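Side-chain contact in Blo t 1 allergen (Blomia tropicalis, PDB 5JT8), which is a mite allergen of the papain family, probably a cysteine protease, here with a propeptide-type inhibitor domain in the same chain: residues E162-L165 with V166-Y170. Numbering follows the deposited sequence.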
loop_
_atom_site.group_PDB
_atom_site.type_symbol
_atom_site.label_atom_id
_atom_site.label_comp_id
_atom_site.label_asym_id
_atom_site.label_seq_id
_atom_site.Cartn_x
_atom_site.Cartn_y
_atom_site.Cartn_z
ATOM N N GLU A 162 1.303 12.892 -3.464
ATOM C CA GLU A 162 1.665 12.196 -2.236
ATOM C C GLU A 162 2.613 13.030 -1.377
ATOM O O GLU A 162 2.572 12.962 -0.149
ATOM C CB GLU A 162 2.311 10.840 -2.532
ATOM C CG GLU A 162 1.329 9.746 -2.925
ATOM C CD GLU A 162 0.913 9.826 -4.390
ATOM O OE1 GLU A 162 1.454 10.684 -5.130
ATOM O OE2 GLU A 162 0.048 9.017 -4.806
ATOM N N GLN A 163 3.469 13.813 -2.026
ATOM C CA GLN A 163 4.485 14.581 -1.311
ATOM C C GLN A 163 3.816 15.623 -0.404
ATOM O O GLN A 163 4.293 15.897 0.702
ATOM C CB GLN A 163 5.454 15.254 -2.294
ATOM C CG GLN A 163 6.684 15.921 -1.661
ATOM C CD GLN A 163 7.631 14.932 -1.012
ATOM O OE1 GLN A 163 8.085 13.977 -1.650
ATOM N NE2 GLN A 163 7.929 15.151 0.268
ATOM N N GLU A 164 2.705 16.194 -0.863
ATOM C CA GLU A 164 1.996 17.177 -0.058
ATOM C C GLU A 164 1.449 16.503 1.203
ATOM O O GLU A 164 1.398 17.117 2.266
ATOM C CB GLU A 164 0.850 17.845 -0.829
ATOM C CG GLU A 164 0.140 18.915 0.019
ATOM C CD GLU A 164 -0.997 19.626 -0.677
ATOM O OE1 GLU A 164 -1.376 19.222 -1.802
ATOM O OE2 GLU A 164 -1.533 20.587 -0.078
ATOM N N LEU A 165 1.029 15.248 1.080
ATOM C CA LEU A 165 0.588 14.489 2.244
ATOM C C LEU A 165 1.761 14.265 3.204
ATOM O O LEU A 165 1.642 14.470 4.419
ATOM C CB LEU A 165 -0.017 13.149 1.829
ATOM C CG LEU A 165 -1.430 13.181 1.248
ATOM C CD1 LEU A 165 -1.844 11.806 0.756
ATOM C CD2 LEU A 165 -2.449 13.744 2.276
ATOM N N VAL A 166 2.895 13.864 2.645
ATOM C CA VAL A 166 4.078 13.548 3.432
ATOM C C VAL A 166 4.511 14.738 4.278
ATOM O O VAL A 166 4.858 14.589 5.455
ATOM C CB VAL A 166 5.224 13.093 2.521
ATOM C CG1 VAL A 166 6.556 13.096 3.262
ATOM C CG2 VAL A 166 4.915 11.709 1.941
ATOM N N ASP A 167 4.439 15.929 3.698
ATOM C CA ASP A 167 4.953 17.103 4.375
ATOM C C ASP A 167 3.939 17.817 5.238
ATOM O O ASP A 167 4.286 18.361 6.278
ATOM C CB ASP A 167 5.512 18.069 3.351
ATOM C CG ASP A 167 6.651 17.467 2.580
ATOM O OD1 ASP A 167 7.242 16.483 3.074
ATOM O OD2 ASP A 167 6.945 17.970 1.484
ATOM N N CYS A 168 2.686 17.818 4.813
ATOM C CA CYS A 168 1.744 18.727 5.418
ATOM C C CYS A 168 0.849 18.039 6.438
ATOM O O CYS A 168 0.077 18.707 7.123
ATOM C CB CYS A 168 0.929 19.419 4.332
ATOM S SG CYS A 168 1.988 20.326 3.159
ATOM N N THR A 169 0.965 16.714 6.544
ATOM C CA THR A 169 0.351 15.979 7.653
ATOM C C THR A 169 1.428 15.588 8.653
ATOM O O THR A 169 1.158 14.889 9.636
ATOM C CB THR A 169 -0.409 14.691 7.198
ATOM O OG1 THR A 169 0.521 13.722 6.705
ATOM C CG2 THR A 169 -1.411 14.999 6.124
ATOM N N TYR A 170 2.647 16.061 8.396
ATOM C CA TYR A 170 3.782 15.829 9.279
ATOM C C TYR A 170 3.536 16.440 10.661
ATOM O O TYR A 170 3.379 17.660 10.790
ATOM C CB TYR A 170 5.057 16.418 8.663
ATOM C CG TYR A 170 6.336 15.974 9.340
ATOM C CD1 TYR A 170 6.525 14.652 9.713
ATOM C CD2 TYR A 170 7.359 16.869 9.584
ATOM C CE1 TYR A 170 7.697 14.241 10.321
ATOM C CE2 TYR A 170 8.533 16.467 10.184
ATOM C CZ TYR A 170 8.699 15.152 10.552
ATOM O OH TYR A 170 9.878 14.752 11.157
#
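The carbonyl O of Glu162 accepts the amide of Val166 in the short buried helix 162-168, Val166 N to Glu162 O being 3.0 Å, while the CG2 methyl of Val166 lies against the same oxygen. Gln163 repeats the i to i+4 spacing twice over, in backbone and in side chain. Its chain starts anti to the backbone N (chi1 -171°) and then bends at chi2 (66°), which brings NE2 back to the Asp167 carboxylate. Both bonds there are weak: NE2 is 3.2 Å from OD1 and from OD2 of Asp167, and the amide and carboxylate planes are turned 44° apart. The stronger polar partners lie beyond the helix, with Gln163 NE2 also giving to Arg210 O and Asp167 OD2 bonded to Tyr205. The extended chain of Glu164 carries OE2 to a salt bridge with Arg222 and a hydrogen bond with Tyr193 OH; nearer its root, its CG passes 3.9 Å from Cys168 SG, the sulfur that forms the disulfide with Cys214. At Leu165 the carbonyl oxygen is gripped twice by one residue: Thr169 N at 3.2 Å and Thr169 OG1 at 2.7 Å reach Leu165 O from opposite faces of its plane. Thr169 thus satisfies a last-turn carbonyl with its hydroxyl as well as its amide. The whole illustrates a helix C-terminal end, in a papain-like fold, tied by disulfide and buried polar side chains to the 205-214 region.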